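Local coordinates for protein protease Do-like 1, chloroplastic (PDB 3QO6) that acts as a serine protease of the chloroplast that is required at high temperature and may degrade damaged proteins, at residues K238-Q243 and G252-D257; G268-K273 and L282-T287; G262-A267 and I326-E331; T287-T292 and D311-E316. All blocks are in the same frame, centred on the assembly; numbering follows the deposited sequence.

Contact 1 (K238-Q243 and G252-D257); sequences KFAPDQ and GVLVLD
The aromatic ring of F239 is met obliquely by V253, whose CG1 lies 3.5 Å from both CG and CD2 of that ring. At the root of the side chain the same methyl sits 3.3 Å from F239 CB, and the two side chains run askew to each other. A chi1 of 52° sets F239 CG between the backbone N and the carbonyl carbon; the far end of the ring leads away from 253-257, and a modified side chain of the bound peptide packs on F239. The next flat group, the peptide plane joining F239 and A240, is lined by L256: CG and CD1 of L256 reach A240 N, and L256 CD2 closes to 3.7 Å from A240 CB. Beneath this packing the backbone is a worked case of the classic beta bulge. K238 O accepts two bonds, from L256 N at 2.9 Å and from D257 N at 3.2 Å. K238 N in turn donates to D257 O at 3.0 Å. Past the extra residue the ladder resumes with A240 N donating to L254 O at 3.2 Å. On the other edge of strand 253-257, V253 bonds to I286 of strand 285-289, and V255 to D284 just before it. F239 also makes backbone hydrogen bonds to the bound peptide, consistent with a PDZ peptide-binding groove, while F43 and L45 of a second subunit pack on L256, K238 and D257. Strand 238-239 is thus held between a ligand and the strand 253-257 that ties it into the PDZ sheet.

Contact 2 (G268-K273 and L282-T287); sequences GLQSTK and LGDIIT
D284 and Q270 hold each other by two reciprocal bonds, and here the packing is tight. Q270 N donates to D284 OD2 at 2.7 Å and 166°, reaching the oxygen from well above the carboxylate plane, while D284 N returns a bond to Q270 O at 2.9 Å. D284 CG, anti to the carbonyl carbon (chi1 -60°), lies 3.4 Å from Q270 N. Next to it G283 CA sits 3.2 Å from S271 O, so close to 268-273 that a side chain would collide with Q270, S271 and T272; glycine fits. G283 N donates to T272 OG1 at 3.0 Å, a hydroxyl that also bonds to V255 O. The periphery is slacker: T272 CG2 comes only to 4.2 Å from L282 CD1, and the partly exposed Q270 side chain crosses D284 at about a right angle, its CB 3.6 Å from D284 OD1. An alanine at D284 would probably leave Q270 N without its acceptor and R319, which forms a salt bridge to OD2, without its mate. The glycine-aspartate pair leading into strand 285-289 is the familiar signature of PDZ domains, here locked to the loop that follows a helix closed by a Schellman motif at G268.

Contact 3 (G262-A267 and I326-E331); sequences GPAGKA and ISVTLE
K266 and E331 supply the charged part of this contact, a salt bridge in which K266 NZ donates to E331 OE1 at 2.8 Å. The ammonium comes in on the syn side, 26° out of the carboxylate plane, with E331 OE2 also near. K266 spans the distance with a chain extended beyond CG; E331 does likewise. Contacts between carbons form the second group. E331 CG, set anti to the carbonyl carbon (chi1 -55°), lies 3.5 Å from P263 CG, which also comes close to the carboxylate carbon, while P263 CB touches V328 CG1 at 3.4 Å. The other branch of V328 serves the end of the helix: its CG2 lies 3.7 Å from A267 CB, and I326 CG2 approaches A267 CB at 4.0 Å. Backbone bonds internal to 262-267 are a third kind and keep the helix itself in shape, with G262 at the N-cap and its O accepting from K266 N at 2.8 Å. An alanine in place of E331 would probably leave the K266 ammonium without its partner and open a gap beside the P263 ring. The short helix 263-266 lies on one side of strand 326-332, with A264 also against I237 and L269. The strand in turn pairs with strand 312-318, V328 bonding to V313 and I326 to V315.

Contact 4 (T287-T292 and D311-E316); sequences TSVNGT and DEVTVE
E316 meets T287 and S288 across the strand pair, and its side chain can be followed outward atom by atom. CB lies 3.8 Å from S288 O; a still shorter approach to S288 OG is doubtful. CG stands anti to the backbone N (chi1 168°) and comes to 3.4 Å from T287 OG1. CD is near two hydroxyls, 3.3 Å from S288 OG and about as far from T287 OG1. At the tip, E316 OE1 lies 3.4 Å from S288 OG. OE2 accepts a hydrogen bond from T287 OG1 at 2.6 Å, met on the anti side and 16° out of the carboxylate plane, the two side chains crossing at about a right angle. The backbone beneath is again a classic bulge, with T287 and S288 both opposite E316. T287 N donates to E316 O at 3.1 Å, and E316 N bonds S288 O at 2.9 Å. The opposite face of the sheet is apolar, V289 CG2 meeting V315 CG1 at 3.9 Å, and I303 of helix 297-304 packs on V289. The antiparallel pair thus separates its chemistry by face. Since the T287 hydroxyl is the donor and K323 forms a long, weak ion pair with the same oxygen, the setting is likely to favour an ionised glutamate, one whose tip is tied to a hydroxyl of the bulge it faces.

In the fold
All four contacts lie in the PDZ domain, away from the predicted charge-relay residues of the protease domain, and all reach one antiparallel sheet. Strand 253-257 of contact 1 bonds to strand 285-289 of contact 2, their centres about 9 Å apart. That strand runs on through the shared T287 into contact 4, whose strand 312-318 bonds to strand 326-332 of contact 3, centres about 11 Å apart. Contacts 1 and 3, about 17 Å between centres, do not touch. Along the chain contact 1 closes first; contacts 2 and 4 then follow one another between the two halves of contact 3, which brings helix 263-266 against the late strand 326-332, consistent with a compact domain.

Contact 1 (K238-Q243 and G252-D257)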
loop_
_atom_site.group_PDB
_atom_site.type_symbol
_atom_site.label_atom_id
_atom_site.label_comp_id
_atom_site.label_asym_id
_atom_site.label_seq_id
_atom_site.Cartn_x
_atom_site.Cartn_y
_atom_site.Cartn_z
ATOM N N LYS B 238 14.083 -21.685 28.204
ATOM C CA LYS B 238 13.475 -20.761 27.235
ATOM C C LYS B 238 13.857 -19.408 27.794
ATOM O O LYS B 238 13.544 -19.106 28.930
ATOM C CB LYS B 238 11.952 -20.862 27.197
ATOM C CG LYS B 238 11.425 -21.921 26.250
ATOM C CD LYS B 238 9.912 -22.028 26.327
ATOM C CE LYS B 238 9.341 -23.185 25.489
ATOM N NZ LYS B 238 7.838 -23.242 25.595
ATOM N N PHE B 239 14.574 -18.608 27.026
ATOM C CA PHE B 239 14.935 -17.306 27.535
ATOM C C PHE B 239 14.219 -16.174 26.841
ATOM O O PHE B 239 13.498 -16.357 25.843
ATOM C CB PHE B 239 16.440 -17.067 27.465
ATOM C CG PHE B 239 17.026 -17.316 26.134
ATOM C CD1 PHE B 239 17.276 -18.603 25.709
ATOM C CD2 PHE B 239 17.328 -16.269 25.298
ATOM C CE1 PHE B 239 17.825 -18.839 24.469
ATOM C CE2 PHE B 239 17.876 -16.491 24.059
ATOM C CZ PHE B 239 18.126 -17.776 23.640
ATOM N N ALA B 240 14.419 -14.994 27.411
ATOM C CA ALA B 240 13.828 -13.782 26.900
ATOM C C ALA B 240 14.719 -13.267 25.789
ATOM O O ALA B 240 15.938 -13.340 25.890
ATOM C CB ALA B 240 13.723 -12.755 28.021
ATOM N N PRO B 241 14.118 -12.766 24.699
ATOM C CA PRO B 241 14.891 -12.231 23.568
ATOM C C PRO B 241 15.580 -10.922 23.968
ATOM O O PRO B 241 15.067 -10.178 24.803
ATOM C CB PRO B 241 13.830 -12.023 22.493
ATOM C CG PRO B 241 12.821 -13.110 22.826
ATOM C CD PRO B 241 12.712 -12.968 24.318
ATOM N N ASP B 242 16.741 -10.661 23.376
ATOM C CA ASP B 242 17.522 -9.466 23.670
ATOM C C ASP B 242 16.690 -8.191 23.795
ATOM O O ASP B 242 17.060 -7.271 24.530
ATOM C CB ASP B 242 18.591 -9.279 22.590
ATOM C CG ASP B 242 19.550 -10.466 22.498
ATOM O OD1 ASP B 242 20.265 -10.728 23.491
ATOM O OD2 ASP B 242 19.586 -11.136 21.436
ATOM N N GLN B 243 15.565 -8.149 23.082
ATOM C CA GLN B 243 14.655 -6.993 23.072
ATOM C C GLN B 243 13.801 -6.728 24.326
ATOM O O GLN B 243 14.049 -5.764 25.057
ATOM C CB GLN B 243 13.722 -7.080 21.857
ATOM C CG GLN B 243 14.203 -6.313 20.623
ATOM C CD GLN B 243 14.168 -4.800 20.811
ATOM O OE1 GLN B 243 14.965 -4.229 21.566
ATOM N NE2 GLN B 243 13.236 -4.145 20.127
ATOM N N GLY B 252 23.141 -10.234 31.237
ATOM C CA GLY B 252 23.177 -11.438 30.415
ATOM C C GLY B 252 21.851 -11.943 29.856
ATOM O O GLY B 252 21.070 -11.165 29.309
ATOM N N VAL B 253 21.597 -13.246 29.990
ATOM C CA VAL B 253 20.360 -13.856 29.483
ATOM C C VAL B 253 19.406 -14.198 30.620
ATOM O O VAL B 253 19.765 -14.933 31.543
ATOM C CB VAL B 253 20.639 -15.174 28.718
ATOM C CG1 VAL B 253 19.407 -15.610 27.972
ATOM C CG2 VAL B 253 21.778 -14.997 27.775
ATOM N N LEU B 254 18.183 -13.691 30.536
ATOM C CA LEU B 254 17.171 -13.936 31.563
ATOM C C LEU B 254 16.466 -15.263 31.305
ATOM O O LEU B 254 15.771 -15.390 30.294
ATOM C CB LEU B 254 16.132 -12.808 31.516
ATOM C CG LEU B 254 15.035 -12.646 32.568
ATOM C CD1 LEU B 254 14.104 -11.552 32.095
ATOM C CD2 LEU B 254 14.258 -13.914 32.774
ATOM N N VAL B 255 16.608 -16.257 32.180
ATOM C CA VAL B 255 15.876 -17.477 31.884
ATOM C C VAL B 255 14.430 -17.240 32.298
ATOM O O VAL B 255 14.144 -16.781 33.394
ATOM C CB VAL B 255 16.461 -18.799 32.554
ATOM C CG1 VAL B 255 17.944 -18.664 32.860
ATOM C CG2 VAL B 255 15.656 -19.202 33.738
ATOM N N LEU B 256 13.520 -17.496 31.374
ATOM C CA LEU B 256 12.118 -17.318 31.629
ATOM C C LEU B 256 11.582 -18.619 32.192
ATOM O O LEU B 256 10.763 -18.619 33.112
ATOM C CB LEU B 256 11.407 -16.974 30.325
ATOM C CG LEU B 256 11.925 -15.703 29.632
ATOM C CD1 LEU B 256 11.148 -15.451 28.344
ATOM C CD2 LEU B 256 11.785 -14.511 30.577
ATOM N N ASP B 257 12.048 -19.742 31.646
ATOM C CA ASP B 257 11.583 -21.052 32.111
ATOM C C ASP B 257 12.634 -22.160 32.007
ATOM O O ASP B 257 13.391 -22.253 31.025
ATOM C CB ASP B 257 10.337 -21.481 31.333
ATOM C CG ASP B 257 9.587 -22.610 32.009
ATOM O OD1 ASP B 257 9.064 -23.492 31.306
ATOM O OD2 ASP B 257 9.501 -22.614 33.248
#

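Contact 2 (G268-K273 and L282-T287)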
loop_
_atom_site.group_PDB
_atom_site.type_symbol
_atom_site.label_atom_id
_atom_site.label_comp_id
_atom_site.label_asym_id
_atom_site.label_seq_id
_atom_site.Cartn_x
_atom_site.Cartn_y
_atom_site.Cartn_z
ATOM N N GLY B 268 18.319 -27.346 38.956
ATOM C CA GLY B 268 17.735 -26.284 39.771
ATOM C C GLY B 268 17.836 -24.784 39.423
ATOM O O GLY B 268 17.895 -23.939 40.347
ATOM N N LEU B 269 17.875 -24.433 38.132
ATOM C CA LEU B 269 17.896 -23.022 37.751
ATOM C C LEU B 269 16.471 -22.502 37.938
ATOM O O LEU B 269 15.501 -23.229 37.684
ATOM C CB LEU B 269 18.306 -22.845 36.296
ATOM C CG LEU B 269 19.767 -22.475 36.101
ATOM C CD1 LEU B 269 20.641 -23.627 36.591
ATOM C CD2 LEU B 269 20.027 -22.153 34.628
ATOM N N GLN B 270 16.333 -21.249 38.366
ATOM C CA GLN B 270 15.005 -20.691 38.607
ATOM C C GLN B 270 14.406 -19.911 37.453
ATOM O O GLN B 270 15.093 -19.150 36.766
ATOM C CB GLN B 270 15.034 -19.794 39.831
ATOM C CG GLN B 270 15.580 -20.472 41.071
ATOM C CD GLN B 270 15.828 -19.483 42.192
ATOM O OE1 GLN B 270 16.556 -19.777 43.135
ATOM N NE2 GLN B 270 15.222 -18.298 42.092
ATOM N N SER B 271 13.104 -20.096 37.273
ATOM C CA SER B 271 12.348 -19.431 36.228
ATOM C C SER B 271 11.772 -18.095 36.720
ATOM O O SER B 271 11.791 -17.787 37.915
ATOM C CB SER B 271 11.225 -20.356 35.788
ATOM O OG SER B 271 11.727 -21.670 35.619
ATOM N N THR B 272 11.263 -17.293 35.794
ATOM C CA THR B 272 10.683 -16.005 36.149
ATOM C C THR B 272 9.245 -16.246 36.590
ATOM O O THR B 272 8.529 -16.977 35.909
ATOM C CB THR B 272 10.696 -15.086 34.940
ATOM O OG1 THR B 272 12.043 -14.944 34.484
ATOM C CG2 THR B 272 10.130 -13.731 35.294
ATOM N N LYS B 273 8.835 -15.654 37.719
ATOM C CA LYS B 273 7.473 -15.817 38.253
ATOM C C LYS B 273 6.782 -14.484 38.538
ATOM O O LYS B 273 7.296 -13.432 38.164
ATOM C CB LYS B 273 7.483 -16.648 39.543
ATOM C CG LYS B 273 7.700 -18.150 39.360
ATOM C CD LYS B 273 7.318 -18.942 40.630
ATOM C CE LYS B 273 5.803 -18.858 40.927
ATOM N NZ LYS B 273 5.343 -19.512 42.204
ATOM N N LEU B 282 12.148 -11.956 38.589
ATOM C CA LEU B 282 13.108 -12.451 37.631
ATOM C C LEU B 282 13.697 -13.802 37.961
ATOM O O LEU B 282 14.108 -14.054 39.086
ATOM C CB LEU B 282 14.251 -11.452 37.460
ATOM C CG LEU B 282 13.999 -10.263 36.532
ATOM C CD1 LEU B 282 12.930 -10.631 35.511
ATOM C CD2 LEU B 282 13.560 -9.058 37.336
ATOM N N GLY B 283 13.737 -14.676 36.966
ATOM C CA GLY B 283 14.334 -15.975 37.177
ATOM C C GLY B 283 15.823 -15.704 37.130
ATOM O O GLY B 283 16.242 -14.537 37.133
ATOM N N ASP B 284 16.632 -16.756 37.072
ATOM C CA ASP B 284 18.073 -16.561 37.030
ATOM C C ASP B 284 18.519 -15.820 35.768
ATOM O O ASP B 284 17.824 -15.805 34.762
ATOM C CB ASP B 284 18.801 -17.912 37.120
ATOM C CG ASP B 284 18.490 -18.655 38.403
ATOM O OD1 ASP B 284 18.093 -17.995 39.384
ATOM O OD2 ASP B 284 18.645 -19.895 38.430
ATOM N N ILE B 285 19.683 -15.193 35.838
ATOM C CA ILE B 285 20.221 -14.493 34.693
ATOM C C ILE B 285 21.587 -15.092 34.410
ATOM O O ILE B 285 22.468 -15.051 35.256
ATOM C CB ILE B 285 20.380 -13.001 34.957
ATOM C CG1 ILE B 285 19.034 -12.385 35.275
ATOM C CG2 ILE B 285 20.948 -12.332 33.743
ATOM C CD1 ILE B 285 19.152 -10.986 35.755
ATOM N N ILE B 286 21.754 -15.656 33.221
ATOM C CA ILE B 286 23.009 -16.277 32.863
ATOM C C ILE B 286 23.954 -15.186 32.412
ATOM O O ILE B 286 23.657 -14.450 31.471
ATOM C CB ILE B 286 22.800 -17.308 31.745
ATOM C CG1 ILE B 286 21.715 -18.293 32.175
ATOM C CG2 ILE B 286 24.104 -18.041 31.446
ATOM C CD1 ILE B 286 21.272 -19.217 31.082
ATOM N N THR B 287 25.088 -15.091 33.102
ATOM C CA THR B 287 26.097 -14.081 32.824
ATOM C C THR B 287 27.349 -14.728 32.245
ATOM O O THR B 287 28.191 -14.069 31.628
ATOM C CB THR B 287 26.445 -13.305 34.123
ATOM O OG1 THR B 287 27.044 -14.193 35.081
ATOM C CG2 THR B 287 25.167 -12.710 34.738
#

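Contact 3 (G262-A267 and I326-E331)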
loop_
_atom_site.group_PDB
_atom_site.type_symbol
_atom_site.label_atom_id
_atom_site.label_comp_id
_atom_site.label_asym_id
_atom_site.label_seq_id
_atom_site.Cartn_x
_atom_site.Cartn_y
_atom_site.Cartn_z
ATOM N N GLY B 262 14.110 -30.931 32.374
ATOM C CA GLY B 262 15.278 -30.688 31.523
ATOM C C GLY B 262 16.581 -30.518 32.300
ATOM O O GLY B 262 16.560 -30.542 33.528
ATOM N N PRO B 263 17.729 -30.330 31.630
ATOM C CA PRO B 263 19.010 -30.171 32.321
ATOM C C PRO B 263 19.108 -29.082 33.372
ATOM O O PRO B 263 19.417 -29.379 34.525
ATOM C CB PRO B 263 19.990 -29.978 31.186
ATOM C CG PRO B 263 19.406 -30.834 30.118
ATOM C CD PRO B 263 17.937 -30.497 30.187
ATOM N N ALA B 264 18.862 -27.826 32.999
ATOM C CA ALA B 264 18.926 -26.725 33.977
ATOM C C ALA B 264 17.809 -26.884 35.014
ATOM O O ALA B 264 17.903 -26.402 36.155
ATOM C CB ALA B 264 18.803 -25.389 33.274
ATOM N N GLY B 265 16.742 -27.558 34.608
ATOM C CA GLY B 265 15.662 -27.795 35.547
ATOM C C GLY B 265 16.145 -28.721 36.660
ATOM O O GLY B 265 16.109 -28.349 37.833
ATOM N N LYS B 266 16.606 -29.922 36.293
ATOM C CA LYS B 266 17.105 -30.898 37.258
ATOM C C LYS B 266 18.267 -30.302 38.029
ATOM O O LYS B 266 18.517 -30.687 39.171
ATOM C CB LYS B 266 17.572 -32.172 36.561
ATOM C CG LYS B 266 16.493 -32.882 35.773
ATOM C CD LYS B 266 17.090 -33.879 34.796
ATOM C CE LYS B 266 16.054 -34.309 33.794
ATOM N NZ LYS B 266 16.573 -35.314 32.821
ATOM N N ALA B 267 18.981 -29.367 37.409
ATOM C CA ALA B 267 20.107 -28.722 38.067
ATOM C C ALA B 267 19.639 -27.572 38.928
ATOM O O ALA B 267 20.474 -26.880 39.520
ATOM C CB ALA B 267 21.099 -28.209 37.049
ATOM N N ILE B 326 26.433 -23.036 38.744
ATOM C CA ILE B 326 25.646 -24.269 38.737
ATOM C C ILE B 326 26.121 -25.189 37.630
ATOM O O ILE B 326 26.347 -24.764 36.498
ATOM C CB ILE B 326 24.135 -23.969 38.550
ATOM C CG1 ILE B 326 23.653 -23.084 39.700
ATOM C CG2 ILE B 326 23.328 -25.266 38.506
ATOM C CD1 ILE B 326 22.182 -22.811 39.709
ATOM N N SER B 327 26.314 -26.452 37.954
ATOM C CA SER B 327 26.749 -27.357 36.922
ATOM C C SER B 327 25.535 -28.027 36.307
ATOM O O SER B 327 24.664 -28.558 37.003
ATOM C CB SER B 327 27.736 -28.391 37.476
ATOM O OG SER B 327 29.078 -27.966 37.272
ATOM N N VAL B 328 25.469 -27.968 34.986
ATOM C CA VAL B 328 24.373 -28.583 34.270
ATOM C C VAL B 328 24.948 -29.535 33.245
ATOM O O VAL B 328 25.906 -29.201 32.552
ATOM C CB VAL B 328 23.535 -27.527 33.543
ATOM C CG1 VAL B 328 22.291 -28.164 32.946
ATOM C CG2 VAL B 328 23.148 -26.434 34.511
ATOM N N THR B 329 24.395 -30.737 33.170
ATOM C CA THR B 329 24.862 -31.692 32.164
ATOM C C THR B 329 23.844 -31.681 31.024
ATOM O O THR B 329 22.666 -32.021 31.197
ATOM C CB THR B 329 25.017 -33.131 32.722
ATOM O OG1 THR B 329 24.472 -33.207 34.042
ATOM C CG2 THR B 329 26.481 -33.516 32.772
ATOM N N LEU B 330 24.318 -31.278 29.855
ATOM C CA LEU B 330 23.464 -31.169 28.694
ATOM C C LEU B 330 22.910 -32.479 28.168
ATOM O O LEU B 330 23.652 -33.432 27.951
ATOM C CB LEU B 330 24.213 -30.424 27.580
ATOM C CG LEU B 330 24.587 -28.969 27.878
ATOM C CD1 LEU B 330 25.914 -28.927 28.537
ATOM C CD2 LEU B 330 24.652 -28.193 26.597
ATOM N N GLU B 331 21.600 -32.516 27.955
ATOM C CA GLU B 331 20.932 -33.700 27.428
ATOM C C GLU B 331 20.418 -33.425 26.030
ATOM O O GLU B 331 20.180 -32.274 25.659
ATOM C CB GLU B 331 19.737 -34.069 28.292
ATOM C CG GLU B 331 20.071 -34.262 29.737
ATOM C CD GLU B 331 18.836 -34.184 30.599
ATOM O OE1 GLU B 331 18.969 -34.258 31.836
ATOM O OE2 GLU B 331 17.727 -34.045 30.037
#

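Contact 4 (T287-T292 and D311-E316)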
loop_
_atom_site.group_PDB
_atom_site.type_symbol
_atom_site.label_atom_id
_atom_site.label_comp_id
_atom_site.label_asym_id
_atom_site.label_seq_id
_atom_site.Cartn_x
_atom_site.Cartn_y
_atom_site.Cartn_z
ATOM N N THR B 287 25.088 -15.091 33.102
ATOM C CA THR B 287 26.097 -14.081 32.824
ATOM C C THR B 287 27.349 -14.728 32.245
ATOM O O THR B 287 28.191 -14.069 31.628
ATOM C CB THR B 287 26.445 -13.305 34.123
ATOM O OG1 THR B 287 27.044 -14.193 35.081
ATOM C CG2 THR B 287 25.167 -12.710 34.738
ATOM N N SER B 288 27.462 -16.035 32.442
ATOM C CA SER B 288 28.597 -16.778 31.929
ATOM C C SER B 288 28.282 -18.266 31.927
ATOM O O SER B 288 27.456 -18.753 32.708
ATOM C CB SER B 288 29.840 -16.533 32.785
ATOM O OG SER B 288 29.890 -17.430 33.887
ATOM N N VAL B 289 28.941 -18.979 31.024
ATOM C CA VAL B 289 28.781 -20.417 30.900
ATOM C C VAL B 289 30.224 -20.904 30.830
ATOM O O VAL B 289 31.004 -20.431 29.997
ATOM C CB VAL B 289 28.005 -20.772 29.625
ATOM C CG1 VAL B 289 28.817 -20.405 28.406
ATOM C CG2 VAL B 289 27.663 -22.227 29.626
ATOM N N ASN B 290 30.568 -21.833 31.720
ATOM C CA ASN B 290 31.926 -22.356 31.846
ATOM C C ASN B 290 33.018 -21.619 31.060
ATOM O O ASN B 290 33.380 -22.001 29.951
ATOM C CB ASN B 290 31.984 -23.868 31.557
ATOM C CG ASN B 290 31.449 -24.239 30.203
ATOM O OD1 ASN B 290 31.649 -23.528 29.223
ATOM N ND2 ASN B 290 30.783 -25.386 30.133
ATOM N N GLY B 291 33.536 -20.551 31.661
ATOM C CA GLY B 291 34.593 -19.784 31.033
ATOM C C GLY B 291 34.098 -18.578 30.270
ATOM O O GLY B 291 34.218 -17.443 30.730
ATOM N N THR B 292 33.534 -18.827 29.097
ATOM C CA THR B 292 33.034 -17.757 28.257
ATOM C C THR B 292 31.862 -17.000 28.872
ATOM O O THR B 292 30.949 -17.595 29.457
ATOM C CB THR B 292 32.610 -18.300 26.904
ATOM O OG1 THR B 292 33.695 -19.045 26.334
ATOM C CG2 THR B 292 32.229 -17.156 25.974
ATOM N N ASP B 311 28.062 -33.235 28.012
ATOM C CA ASP B 311 29.032 -32.334 28.650
ATOM C C ASP B 311 28.485 -31.718 29.938
ATOM O O ASP B 311 27.323 -31.303 30.000
ATOM C CB ASP B 311 29.421 -31.194 27.704
ATOM C CG ASP B 311 30.344 -31.641 26.589
ATOM O OD1 ASP B 311 30.494 -32.865 26.379
ATOM O OD2 ASP B 311 30.914 -30.763 25.910
ATOM N N GLU B 312 29.306 -31.664 30.977
ATOM C CA GLU B 312 28.829 -31.053 32.200
ATOM C C GLU B 312 29.312 -29.612 32.190
ATOM O O GLU B 312 30.441 -29.307 32.553
ATOM C CB GLU B 312 29.351 -31.763 33.440
ATOM C CG GLU B 312 28.641 -31.256 34.689
ATOM C CD GLU B 312 29.350 -31.613 35.978
ATOM O OE1 GLU B 312 30.551 -31.280 36.094
ATOM O OE2 GLU B 312 28.703 -32.207 36.873
ATOM N N VAL B 313 28.435 -28.727 31.752
ATOM C CA VAL B 313 28.748 -27.319 31.666
ATOM C C VAL B 313 28.467 -26.585 32.968
ATOM O O VAL B 313 27.431 -26.797 33.614
ATOM C CB VAL B 313 27.944 -26.694 30.540
ATOM C CG1 VAL B 313 27.895 -25.213 30.705
ATOM C CG2 VAL B 313 28.570 -27.069 29.218
ATOM N N THR B 314 29.403 -25.723 33.357
ATOM C CA THR B 314 29.253 -24.950 34.581
ATOM C C THR B 314 28.755 -23.549 34.213
ATOM O O THR B 314 29.444 -22.773 33.551
ATOM C CB THR B 314 30.602 -24.903 35.396
ATOM O OG1 THR B 314 30.590 -23.795 36.304
ATOM C CG2 THR B 314 31.792 -24.787 34.476
ATOM N N VAL B 315 27.533 -23.248 34.639
ATOM C CA VAL B 315 26.925 -21.964 34.341
ATOM C C VAL B 315 26.769 -21.055 35.550
ATOM O O VAL B 315 26.337 -21.468 36.626
ATOM C CB VAL B 315 25.516 -22.139 33.663
ATOM C CG1 VAL B 315 25.538 -23.324 32.711
ATOM C CG2 VAL B 315 24.434 -22.331 34.704
ATOM N N GLU B 316 27.102 -19.796 35.339
ATOM C CA GLU B 316 27.015 -18.782 36.375
ATOM C C GLU B 316 25.761 -17.934 36.167
ATOM O O GLU B 316 25.516 -17.441 35.075
ATOM C CB GLU B 316 28.277 -17.930 36.300
ATOM C CG GLU B 316 28.285 -16.643 37.083
ATOM C CD GLU B 316 29.500 -15.796 36.710
ATOM O OE1 GLU B 316 30.643 -16.257 36.958
ATOM O OE2 GLU B 316 29.311 -14.684 36.150
#